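Local coordinates for protein fatty acid synthase 1, isoform A (Drosophila melanogaster, PDB 6FN6) that probably carries out the de novo synthesis of long-chain saturated fatty acids from acetyl-CoA and malonyl-CoA with NADPH, this chain being its modifying region of dehydratase, enoylreductase and ketoreductase, at residues 55-60 with 201-206; 302-307 with 373-378; 337-342 with 356-361. One frame throughout, in Å; residues are numbered along the deposited sequence.

Interaction 1 of 3, residues 55-60 with 201-206; sequences KTPVVM and INPAKH
Val58 and Ile201 pair as antiparallel, hydrogen-bonded neighbours at a seam of the dehydratase's double hotdog fold, where strand 58-65 of the predicted N-terminal hotdog meets the last residue of strand 191-201 from the C-terminal one. Ile201 N points nearly along the C=O axis of Val58 at its O, 3.1 Å away, in an almost straight bond (169° at the hydrogen). The return bond, Val58 N to Ile201 O, is weak.

The tight part lies on the face carrying both side chains, which run side by side. Ile201 CG1 stands anti to its own carbonyl carbon (chi1 -54°), and the chain goes on extended to CD1, which meets Met60 CE at 3.7 Å and Val58 CG2 at 4.1 Å. Trp42 of helix 34-48 packs on all three residues; branched valine and isoleucine fill this buried layer, and the pliant methionine reaches in from beside it.

Toward the loops the contact nears solvent at the partly exposed Pro57, which Pro203 still backs. Pro203 CD meets Pro57 CB at 3.6 Å, and Pro203 CG lies 3.7 Å from Thr56 O, a carbonyl that accepts a hydrogen bond from Trp42 NE1. Proline suits the first turn of helix 203-210, where a backbone N-H has no helical acceptor. An alanine here would probably open a gap beside Pro57 and leave the turn into the helix less rigid. Just before it Asn202, the N-cap, accepts Lys205 N at its OD1, 3.2 Å away, from above the carbonyl plane.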
ATOM      1  N   LYS A  55      29.752 -13.809 -14.513  1.00 67.27           N
ATOM      2  CA  LYS A  55      29.206 -14.469 -15.693  1.00 69.88           C
ATOM      3  C   LYS A  55      27.679 -14.461 -15.650  1.00 68.93           C
ATOM      4  O   LYS A  55      27.021 -14.982 -16.551  1.00 71.03           O
ATOM      5  CB  LYS A  55      29.697 -15.919 -15.769  1.00 76.15           C
ATOM      6  CG  LYS A  55      31.186 -16.099 -16.026  1.00 81.75           C
ATOM      7  CD  LYS A  55      31.545 -15.933 -17.489  1.00 87.56           C
ATOM      8  CE  LYS A  55      33.024 -16.216 -17.721  1.00 94.90           C
ATOM      9  NZ  LYS A  55      33.384 -17.632 -17.406  1.00 99.56           N
ATOM     10  N   THR A  56      27.122 -13.850 -14.607  1.00 66.01           N
ATOM     11  CA  THR A  56      25.686 -13.914 -14.352  1.00 68.07           C
ATOM     12  C   THR A  56      25.035 -12.533 -14.317  1.00 70.81           C
ATOM     13  O   THR A  56      25.209 -11.791 -13.351  1.00 72.81           O
ATOM     14  CB  THR A  56      25.397 -14.621 -13.011  1.00 64.62           C
ATOM     15  OG1 THR A  56      26.125 -15.853 -12.945  1.00 67.75           O
ATOM     16  CG2 THR A  56      23.913 -14.906 -12.863  1.00 63.55           C
ATOM     17  N   PRO A  57      24.274 -12.182 -15.368  1.00 55.77           N
ATOM     18  CA  PRO A  57      23.541 -10.911 -15.332  1.00 53.42           C
ATOM     19  C   PRO A  57      22.318 -10.978 -14.422  1.00 52.14           C
ATOM     20  O   PRO A  57      21.680 -12.025 -14.334  1.00 53.75           O
ATOM     21  CB  PRO A  57      23.134 -10.703 -16.792  1.00 55.22           C
ATOM     22  CG  PRO A  57      23.046 -12.070 -17.354  1.00 58.46           C
ATOM     23  CD  PRO A  57      24.106 -12.876 -16.657  1.00 58.93           C
ATOM     24  N   VAL A  58      22.004  -9.881 -13.739  1.00 49.49           N
ATOM     25  CA  VAL A  58      20.868  -9.860 -12.819  1.00 48.36           C
ATOM     26  C   VAL A  58      20.111  -8.538 -12.900  1.00 46.57           C
ATOM     27  O   VAL A  58      20.617  -7.549 -13.427  1.00 45.73           O
ATOM     28  CB  VAL A  58      21.321 -10.128 -11.369  1.00 47.63           C
ATOM     29  CG1 VAL A  58      21.966 -11.508 -11.254  1.00 51.44           C
ATOM     30  CG2 VAL A  58      22.278  -9.035 -10.891  1.00 45.03           C
ATOM     31  N   VAL A  59      18.887  -8.542 -12.380  1.00 62.77           N
ATOM     32  CA  VAL A  59      18.079  -7.334 -12.280  1.00 60.01           C
ATOM     33  C   VAL A  59      17.567  -7.191 -10.854  1.00 58.45           C
ATOM     34  O   VAL A  59      16.776  -8.010 -10.386  1.00 62.07           O
ATOM     35  CB  VAL A  59      16.910  -7.354 -13.283  1.00 60.58           C
ATOM     36  CG1 VAL A  59      15.997  -6.148 -13.075  1.00 58.27           C
ATOM     37  CG2 VAL A  59      17.428  -7.389 -14.705  1.00 62.02           C
ATOM     38  N   MET A  60      18.035  -6.156 -10.164  1.00 56.65           N
ATOM     39  CA  MET A  60      17.585  -5.883  -8.807  1.00 53.64           C
ATOM     40  C   MET A  60      16.463  -4.858  -8.834  1.00 52.52           C
ATOM     41  O   MET A  60      16.480  -3.935  -9.649  1.00 51.29           O
ATOM     42  CB  MET A  60      18.742  -5.381  -7.949  1.00 51.94           C
ATOM     43  CG  MET A  60      19.936  -6.310  -7.950  1.00 51.51           C
ATOM     44  SD  MET A  60      21.166  -5.870  -6.720  1.00 50.18           S
ATOM     45  CE  MET A  60      22.590  -6.702  -7.403  1.00 50.11           C
ATOM     46  N   ILE A 201      22.305  -5.023 -14.203  1.00 46.82           N
ATOM     47  CA  ILE A 201      23.727  -5.326 -14.286  1.00 50.03           C
ATOM     48  C   ILE A 201      23.969  -6.311 -15.427  1.00 54.78           C
ATOM     49  O   ILE A 201      23.401  -7.405 -15.452  1.00 48.14           O
ATOM     50  CB  ILE A 201      24.260  -5.874 -12.952  1.00 51.56           C
ATOM     51  CG1 ILE A 201      23.915  -4.909 -11.812  1.00 45.29           C
ATOM     52  CG2 ILE A 201      25.770  -6.088 -13.031  1.00 54.14           C
ATOM     53  CD1 ILE A 201      24.241  -5.436 -10.433  1.00 45.90           C
ATOM     54  N   ASN A 202      24.824  -5.909 -16.363  1.00 47.53           N
ATOM     55  CA  ASN A 202      25.129  -6.701 -17.550  1.00 50.50           C
ATOM     56  C   ASN A 202      26.636  -6.943 -17.641  1.00 51.42           C
ATOM     57  O   ASN A 202      27.349  -6.178 -18.291  1.00 51.60           O
ATOM     58  CB  ASN A 202      24.630  -5.982 -18.805  1.00 51.41           C
ATOM     59  CG  ASN A 202      24.690  -6.851 -20.040  1.00 54.85           C
ATOM     60  OD1 ASN A 202      25.428  -7.837 -20.092  1.00 66.05           O
ATOM     61  ND2 ASN A 202      23.916  -6.483 -21.053  1.00 56.09           N
ATOM     62  N   PRO A 203      27.128  -8.012 -16.994  1.00 52.21           N
ATOM     63  CA  PRO A 203      28.576  -8.248 -16.934  1.00 53.14           C
ATOM     64  C   PRO A 203      29.221  -8.480 -18.299  1.00 56.02           C
ATOM     65  O   PRO A 203      30.312  -7.971 -18.555  1.00 56.29           O
ATOM     66  CB  PRO A 203      28.696  -9.514 -16.074  1.00 53.95           C
ATOM     67  CG  PRO A 203      27.368  -9.690 -15.422  1.00 52.65           C
ATOM     68  CD  PRO A 203      26.368  -9.084 -16.333  1.00 52.61           C
ATOM     69  N   ALA A 204      28.549  -9.239 -19.161  1.00 58.37           N
ATOM     70  CA  ALA A 204      29.081  -9.551 -20.481  1.00 61.59           C
ATOM     71  C   ALA A 204      29.343  -8.271 -21.266  1.00 61.08           C
ATOM     72  O   ALA A 204      30.407  -8.097 -21.862  1.00 62.60           O
ATOM     73  CB  ALA A 204      28.122 -10.451 -21.240  1.00 64.13           C
ATOM     74  N   LYS A 205      28.362  -7.379 -21.253  1.00 59.11           N
ATOM     75  CA  LYS A 205      28.457  -6.103 -21.949  1.00 58.54           C
ATOM     76  C   LYS A 205      29.548  -5.227 -21.340  1.00 56.61           C
ATOM     77  O   LYS A 205      30.237  -4.488 -22.044  1.00 57.29           O
ATOM     78  CB  LYS A 205      27.109  -5.383 -21.893  1.00 56.82           C
ATOM     79  CG  LYS A 205      27.030  -4.088 -22.681  1.00 56.53           C
ATOM     80  CD  LYS A 205      26.100  -3.110 -21.981  1.00 53.57           C
ATOM     81  CE  LYS A 205      25.394  -2.190 -22.956  1.00 54.18           C
ATOM     82  NZ  LYS A 205      24.431  -1.295 -22.252  1.00 51.56           N
ATOM     83  N   HIS A 206      29.691  -5.314 -20.023  1.00 60.31           N
ATOM     84  CA  HIS A 206      30.655  -4.506 -19.290  1.00 58.54           C
ATOM     85  C   HIS A 206      32.088  -4.800 -19.731  1.00 60.14           C
ATOM     86  O   HIS A 206      32.860  -3.884 -20.014  1.00 59.89           O
ATOM     87  CB  HIS A 206      30.508  -4.750 -17.787  1.00 58.26           C
ATOM     88  CG  HIS A 206      31.157  -3.704 -16.935  1.00 56.10           C
ATOM     89  ND1 HIS A 206      30.601  -2.460 -16.732  1.00 53.26           N
ATOM     90  CD2 HIS A 206      32.311  -3.721 -16.227  1.00 55.78           C
ATOM     91  CE1 HIS A 206      31.385  -1.753 -15.939  1.00 51.22           C
ATOM     92  NE2 HIS A 206      32.430  -2.495 -15.617  1.00 52.24           N
TER

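Interaction 2 of 3, residues 302-307 with 373-378; sequences VKLKGV and NCHFVF
Strands 303-309 and 374-380 are parallel neighbours in the middle of a methyltransferase-like sheet, probably the pseudo-methyltransferase domain of animal fatty acid synthases, and Lys305 and His375 form one of the main links between them. His375 sits where the second strand turns a corner. There its ring nitrogen serves as acceptor where a regular parallel strand would probably offer a carbonyl: Lys305 N donates to His375 ND1 at 3.2 Å in a nearly straight bond (171°), although Lys305 N lies well out of the ring plane. Lys305 O completes the grip by accepting His375 N at 2.7 Å and, weakly, Phe376 N. Leu304 CD1 rests over one face of the imidazole, offset toward the rim and 3.7 Å from the ring centre, so an apolar cover and a polar bond together limit the rotation of the ring.

Gly306 meets Phe376 without a polar side-chain bond. Its CA lies over the centre of the phenyl ring, a CH-pi contact of 3.7 Å from CA to the centroid; glycine suits the place, since a CB here would probably run into the ring. Phe376 CG stands between its own backbone N and carbonyl carbon (chi1 68°), which puts CG on the Gly306 side. Ile291 and Ile294 of helix 279-296 also pack on this phenylalanine.

The face of Val307 is largely apolar. Val307 CG2 touches Val377 CG2 at 3.8 Å, the two valines lying side by side, and Val307 CG1 reaches Cys374 SG at 4.0 Å. Lys305, extended, lays its methylenes near Cys374 SG and carries NZ to Glu371 and the carbonyl of Gln372. Farther along, one straight backbone bond holds the strands: Phe378 N donates to Val307 O at 3.0 Å and 175°.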
ATOM      1  N   VAL A 302      60.593  25.850  25.303  1.00 63.76           N
ATOM      2  CA  VAL A 302      59.494  24.972  24.919  1.00 59.98           C
ATOM      3  C   VAL A 302      58.663  24.611  26.150  1.00 57.47           C
ATOM      4  O   VAL A 302      57.474  24.312  26.039  1.00 58.75           O
ATOM      5  CB  VAL A 302      60.001  23.707  24.197  1.00 59.68           C
ATOM      6  CG1 VAL A 302      60.954  22.922  25.077  1.00 62.17           C
ATOM      7  CG2 VAL A 302      58.833  22.834  23.758  1.00 60.86           C
ATOM      8  N   LYS A 303      59.299  24.623  27.319  1.00 65.87           N
ATOM      9  CA  LYS A 303      58.594  24.397  28.577  1.00 67.67           C
ATOM     10  C   LYS A 303      58.732  25.605  29.497  1.00 66.54           C
ATOM     11  O   LYS A 303      59.812  26.184  29.624  1.00 70.09           O
ATOM     12  CB  LYS A 303      59.127  23.149  29.288  1.00 71.41           C
ATOM     13  CG  LYS A 303      58.409  21.851  28.944  1.00 75.25           C
ATOM     14  CD  LYS A 303      58.973  21.197  27.694  1.00 78.65           C
ATOM     15  CE  LYS A 303      58.295  19.862  27.412  1.00 81.45           C
ATOM     16  NZ  LYS A 303      58.880  19.167  26.231  1.00 81.98           N
ATOM     17  N   LEU A 304      57.625  25.983  30.130  1.00 49.52           N
ATOM     18  CA  LEU A 304      57.601  27.121  31.044  1.00 50.05           C
ATOM     19  C   LEU A 304      57.256  26.677  32.467  1.00 53.58           C
ATOM     20  O   LEU A 304      56.159  26.181  32.723  1.00 54.72           O
ATOM     21  CB  LEU A 304      56.596  28.165  30.562  1.00 47.99           C
ATOM     22  CG  LEU A 304      56.868  29.598  31.022  1.00 50.25           C
ATOM     23  CD1 LEU A 304      58.079  30.163  30.300  1.00 51.76           C
ATOM     24  CD2 LEU A 304      55.647  30.475  30.797  1.00 50.00           C
ATOM     25  N   LYS A 305      58.200  26.857  33.386  1.00 57.70           N
ATOM     26  CA  LYS A 305      58.036  26.410  34.768  1.00 58.97           C
ATOM     27  C   LYS A 305      57.587  27.552  35.678  1.00 56.99           C
ATOM     28  O   LYS A 305      58.126  28.654  35.613  1.00 57.24           O
ATOM     29  CB  LYS A 305      59.345  25.814  35.289  1.00 61.07           C
ATOM     30  CG  LYS A 305      59.211  25.060  36.605  1.00 63.81           C
ATOM     31  CD  LYS A 305      60.548  24.477  37.039  1.00 65.61           C
ATOM     32  CE  LYS A 305      60.396  23.517  38.208  1.00 67.91           C
ATOM     33  NZ  LYS A 305      61.715  23.155  38.800  1.00 70.26           N
ATOM     34  N   GLY A 306      56.597  27.280  36.523  1.00 58.44           N
ATOM     35  CA  GLY A 306      56.109  28.270  37.468  1.00 60.11           C
ATOM     36  C   GLY A 306      55.473  27.660  38.703  1.00 62.95           C
ATOM     37  O   GLY A 306      55.145  26.475  38.719  1.00 63.86           O
ATOM     38  N   VAL A 307      55.311  28.467  39.747  1.00 61.68           N
ATOM     39  CA  VAL A 307      54.684  28.007  40.982  1.00 63.44           C
ATOM     40  C   VAL A 307      53.773  29.090  41.550  1.00 62.09           C
ATOM     41  O   VAL A 307      53.907  30.265  41.210  1.00 57.11           O
ATOM     42  CB  VAL A 307      55.743  27.590  42.025  1.00 63.73           C
ATOM     43  CG1 VAL A 307      56.601  26.453  41.493  1.00 62.58           C
ATOM     44  CG2 VAL A 307      56.613  28.777  42.417  1.00 65.81           C
ATOM     45  N   ASN A 373      65.095  26.806  39.601  1.00101.43           N
ATOM     46  CA  ASN A 373      65.013  27.247  38.208  1.00 99.34           C
ATOM     47  C   ASN A 373      63.591  27.334  37.658  1.00 93.64           C
ATOM     48  O   ASN A 373      63.233  26.618  36.723  1.00 87.41           O
ATOM     49  CB  ASN A 373      65.825  26.308  37.320  1.00104.89           C
ATOM     50  CG  ASN A 373      67.295  26.299  37.677  1.00108.76           C
ATOM     51  OD1 ASN A 373      68.014  27.266  37.422  1.00108.72           O
ATOM     52  ND2 ASN A 373      67.754  25.201  38.271  1.00109.89           N
ATOM     53  N   CYS A 374      62.791  28.221  38.239  1.00 62.00           N
ATOM     54  CA  CYS A 374      61.459  28.508  37.722  1.00 60.62           C
ATOM     55  C   CYS A 374      61.518  29.712  36.788  1.00 57.26           C
ATOM     56  O   CYS A 374      62.409  30.550  36.907  1.00 58.20           O
ATOM     57  CB  CYS A 374      60.481  28.774  38.866  1.00 62.68           C
ATOM     58  SG  CYS A 374      60.224  27.368  39.962  1.00 66.89           S
ATOM     59  N   HIS A 375      60.566  29.807  35.865  1.00 64.20           N
ATOM     60  CA  HIS A 375      60.466  30.983  35.009  1.00 57.97           C
ATOM     61  C   HIS A 375      59.745  32.110  35.742  1.00 49.00           C
ATOM     62  O   HIS A 375      59.983  33.287  35.471  1.00 44.07           O
ATOM     63  CB  HIS A 375      59.738  30.657  33.703  1.00 54.34           C
ATOM     64  CG  HIS A 375      60.583  29.932  32.704  1.00 49.26           C
ATOM     65  ND1 HIS A 375      60.769  28.568  32.732  1.00 48.52           N
ATOM     66  CD2 HIS A 375      61.290  30.385  31.641  1.00 46.56           C
ATOM     67  CE1 HIS A 375      61.554  28.210  31.732  1.00 47.31           C
ATOM     68  NE2 HIS A 375      61.886  29.296  31.055  1.00 46.56           N
ATOM     69  N   PHE A 376      58.859  31.750  36.665  1.00 45.85           N
ATOM     70  CA  PHE A 376      58.169  32.749  37.469  1.00 44.13           C
ATOM     71  C   PHE A 376      57.658  32.180  38.786  1.00 48.18           C
ATOM     72  O   PHE A 376      57.544  30.967  38.956  1.00 46.54           O
ATOM     73  CB  PHE A 376      57.006  33.362  36.683  1.00 43.29           C
ATOM     74  CG  PHE A 376      55.871  32.407  36.417  1.00 41.96           C
ATOM     75  CD1 PHE A 376      54.891  32.186  37.372  1.00 43.28           C
ATOM     76  CD2 PHE A 376      55.776  31.745  35.204  1.00 41.71           C
ATOM     77  CE1 PHE A 376      53.848  31.312  37.127  1.00 43.04           C
ATOM     78  CE2 PHE A 376      54.734  30.869  34.953  1.00 42.86           C
ATOM     79  CZ  PHE A 376      53.767  30.657  35.914  1.00 42.06           C
ATOM     80  N   VAL A 377      57.362  33.083  39.716  1.00 49.96           N
ATOM     81  CA  VAL A 377      56.748  32.730  40.986  1.00 53.93           C
ATOM     82  C   VAL A 377      55.614  33.713  41.235  1.00 53.06           C
ATOM     83  O   VAL A 377      55.822  34.926  41.213  1.00 52.89           O
ATOM     84  CB  VAL A 377      57.767  32.749  42.142  1.00 51.52           C
ATOM     85  CG1 VAL A 377      57.077  32.474  43.473  1.00 52.68           C
ATOM     86  CG2 VAL A 377      58.864  31.732  41.899  1.00 51.46           C
ATOM     87  N   PHE A 378      54.414  33.189  41.459  1.00 51.09           N
ATOM     88  CA  PHE A 378      53.273  34.032  41.780  1.00 52.53           C
ATOM     89  C   PHE A 378      53.029  34.047  43.284  1.00 56.51           C
ATOM     90  O   PHE A 378      53.157  33.022  43.954  1.00 62.47           O
ATOM     91  CB  PHE A 378      52.017  33.559  41.049  1.00 51.50           C
ATOM     92  CG  PHE A 378      50.795  34.370  41.373  1.00 52.80           C
ATOM     93  CD1 PHE A 378      50.545  35.563  40.717  1.00 51.83           C
ATOM     94  CD2 PHE A 378      49.900  33.943  42.342  1.00 55.95           C
ATOM     95  CE1 PHE A 378      49.424  36.313  41.017  1.00 52.51           C
ATOM     96  CE2 PHE A 378      48.777  34.688  42.646  1.00 56.10           C
ATOM     97  CZ  PHE A 378      48.538  35.875  41.982  1.00 55.07           C
TER

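Interaction 3 of 3, residues 337-342 with 356-361; sequences VAVVTS and SGVRVV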
ATOM      1  N   VAL A 337      53.375  23.869  36.149  1.00 54.14           N
ATOM      2  CA  VAL A 337      52.862  24.734  37.201  1.00 49.71           C
ATOM      3  C   VAL A 337      52.560  23.900  38.436  1.00 50.50           C
ATOM      4  O   VAL A 337      52.005  22.807  38.338  1.00 51.98           O
ATOM      5  CB  VAL A 337      51.614  25.503  36.732  1.00 46.75           C
ATOM      6  CG1 VAL A 337      51.092  26.410  37.841  1.00 46.19           C
ATOM      7  CG2 VAL A 337      51.923  26.307  35.483  1.00 42.49           C
ATOM      8  N   ALA A 338      52.941  24.419  39.597  1.00 66.89           N
ATOM      9  CA  ALA A 338      52.707  23.734  40.860  1.00 69.78           C
ATOM     10  C   ALA A 338      52.150  24.705  41.891  1.00 74.30           C
ATOM     11  O   ALA A 338      52.331  25.917  41.775  1.00 73.58           O
ATOM     12  CB  ALA A 338      53.992  23.099  41.367  1.00 70.35           C
ATOM     13  N   VAL A 339      51.463  24.168  42.894  1.00 76.64           N
ATOM     14  CA  VAL A 339      50.982  24.978  44.001  1.00 76.26           C
ATOM     15  C   VAL A 339      51.769  24.598  45.245  1.00 81.07           C
ATOM     16  O   VAL A 339      51.759  23.445  45.675  1.00 82.94           O
ATOM     17  CB  VAL A 339      49.470  24.800  44.222  1.00 77.89           C
ATOM     18  CG1 VAL A 339      48.983  25.696  45.357  1.00 78.19           C
ATOM     19  CG2 VAL A 339      48.706  25.097  42.941  1.00 75.11           C
ATOM     20  N   VAL A 340      52.451  25.583  45.818  1.00 77.82           N
ATOM     21  CA  VAL A 340      53.281  25.365  46.992  1.00 83.21           C
ATOM     22  C   VAL A 340      52.488  25.716  48.241  1.00 88.75           C
ATOM     23  O   VAL A 340      51.845  26.764  48.305  1.00 88.89           O
ATOM     24  CB  VAL A 340      54.580  26.182  46.922  1.00 80.65           C
ATOM     25  CG1 VAL A 340      55.526  25.763  48.035  1.00 81.56           C
ATOM     26  CG2 VAL A 340      55.244  26.018  45.561  1.00 78.77           C
ATOM     27  N   THR A 341      52.537  24.834  49.233  1.00 80.83           N
ATOM     28  CA  THR A 341      51.797  25.037  50.472  1.00 85.37           C
ATOM     29  C   THR A 341      52.701  24.806  51.675  1.00 87.54           C
ATOM     30  O   THR A 341      53.439  23.822  51.735  1.00 86.10           O
ATOM     31  CB  THR A 341      50.575  24.100  50.564  1.00 90.09           C
ATOM     32  OG1 THR A 341      49.878  24.341  51.793  1.00 94.12           O
ATOM     33  CG2 THR A 341      50.999  22.633  50.500  1.00 92.06           C
ATOM     34  N   SER A 342      52.640  25.730  52.627  1.00125.42           N
ATOM     35  CA  SER A 342      53.420  25.627  53.850  1.00126.41           C
ATOM     36  C   SER A 342      52.566  25.097  54.996  1.00126.68           C
ATOM     37  O   SER A 342      53.088  24.744  56.054  1.00127.76           O
ATOM     38  CB  SER A 342      54.008  26.991  54.220  1.00124.46           C
ATOM     39  OG  SER A 342      54.831  26.900  55.368  1.00126.17           O
ATOM     40  N   SER A 356      43.043  19.616  36.156  1.00 83.95           N
ATOM     41  CA  SER A 356      43.825  20.625  35.450  1.00 81.28           C
ATOM     42  C   SER A 356      45.233  20.135  35.128  1.00 78.10           C
ATOM     43  O   SER A 356      45.800  20.480  34.092  1.00 76.12           O
ATOM     44  CB  SER A 356      43.906  21.904  36.284  1.00 82.66           C
ATOM     45  OG  SER A 356      44.800  22.836  35.704  1.00 82.21           O
ATOM     46  N   GLY A 357      45.790  19.327  36.021  1.00 82.97           N
ATOM     47  CA  GLY A 357      47.134  18.810  35.855  1.00 81.10           C
ATOM     48  C   GLY A 357      48.188  19.710  36.471  1.00 77.40           C
ATOM     49  O   GLY A 357      49.312  19.804  35.978  1.00 77.37           O
ATOM     50  N   VAL A 358      47.817  20.374  37.561  1.00 72.13           N
ATOM     51  CA  VAL A 358      48.748  21.192  38.319  1.00 69.08           C
ATOM     52  C   VAL A 358      49.193  20.359  39.508  1.00 71.45           C
ATOM     53  O   VAL A 358      48.372  19.937  40.322  1.00 73.22           O
ATOM     54  CB  VAL A 358      48.108  22.527  38.757  1.00 66.76           C
ATOM     55  CG1 VAL A 358      49.030  23.294  39.695  1.00 66.57           C
ATOM     56  CG2 VAL A 358      47.770  23.375  37.545  1.00 64.65           C
ATOM     57  N   ARG A 359      50.494  20.119  39.609  1.00 65.54           N
ATOM     58  CA  ARG A 359      51.027  19.321  40.703  1.00 68.94           C
ATOM     59  C   ARG A 359      51.063  20.138  41.988  1.00 67.86           C
ATOM     60  O   ARG A 359      50.801  21.339  41.975  1.00 61.15           O
ATOM     61  CB  ARG A 359      52.417  18.788  40.349  1.00 69.97           C
ATOM     62  CG  ARG A 359      53.443  19.849  40.001  1.00 68.90           C
ATOM     63  CD  ARG A 359      54.527  19.275  39.104  1.00 68.32           C
ATOM     64  NE  ARG A 359      55.707  20.133  39.061  1.00 70.99           N
ATOM     65  CZ  ARG A 359      56.678  20.111  39.967  1.00 76.56           C
ATOM     66  NH1 ARG A 359      56.617  19.277  40.998  1.00 79.54           N
ATOM     67  NH2 ARG A 359      57.715  20.927  39.844  1.00 77.37           N
ATOM     68  N   VAL A 360      51.377  19.475  43.097  1.00 69.33           N
ATOM     69  CA  VAL A 360      51.469  20.136  44.393  1.00 71.99           C
ATOM     70  C   VAL A 360      52.749  19.733  45.118  1.00 74.61           C
ATOM     71  O   VAL A 360      53.036  18.547  45.278  1.00 74.42           O
ATOM     72  CB  VAL A 360      50.231  19.818  45.261  1.00 74.87           C
ATOM     73  CG1 VAL A 360      50.332  20.500  46.623  1.00 76.06           C
ATOM     74  CG2 VAL A 360      48.953  20.234  44.547  1.00 73.41           C
ATOM     75  N   VAL A 361      53.513  20.731  45.552  1.00 93.11           N
ATOM     76  CA  VAL A 361      54.749  20.491  46.285  1.00 94.79           C
ATOM     77  C   VAL A 361      54.554  20.939  47.731  1.00100.29           C
ATOM     78  O   VAL A 361      53.865  21.924  47.997  1.00 98.42           O
ATOM     79  CB  VAL A 361      55.940  21.214  45.627  1.00 88.41           C
ATOM     80  CG1 VAL A 361      57.219  20.995  46.430  1.00 87.44           C
ATOM     81  CG2 VAL A 361      56.120  20.742  44.193  1.00 86.21           C
TER
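Val339 CG2 and Val358 CG1 meet at 3.7 Å in the apolar centre of a beta-alpha-beta unit, with Val337 CG1 on the same Val358 methyl at 4.2 Å. Val358 CG1 stands anti to its backbone N (chi1 173°), where it is also close to Val337 O. Small beta-branched residues suit this layer, being compact and at ease in extended chain.

The other face carries Ala338, whose CB touches Arg359 CG at 3.6 Å and lies over one face of the guanidinium, offset toward its rim; alanine is short enough to let the arginine chain pass. Between the faces run the backbone hydrogen bonds of the parallel strands. Val339 N donates to Arg359 O at 3.0 Å, and Val361 N reaches Val339 O at 3.2 Å from above the carbonyl plane. The outer two, Arg359 N to Val337 O and Thr341 N to Val361 O, are weak. At the polar rim Arg359 forms salt bridges through NE to Asp336 and through NH2 to Glu371.

Strand 359-362 is the edge strand of its sheet within this chain, strand 303-309 flanks strand 334-341 on its other side, and helices 320-329 and 346-353 pack over the face of Val339.

Overall arrangement
From the N terminus, interaction 1 comes first: residues 201-206 return to 55-60 and close a loop of 140 residues, tying the two hotdog halves of the dehydratase together. It is complete before the others begin, and its centre lies about 72 Å from that of interaction 2. That contact opens at 302-307 and closes only at 373-378; within this span interaction 3 opens and closes, joining 337-342 to 356-361 around a helix. Interactions 2 and 3 share one sheet and touch: Gly306 O and Ala338 N, 3.1 Å apart, probably hydrogen-bond. Together they set four parallel strands in the order 374-380, 303-309, 334-341, 359-362.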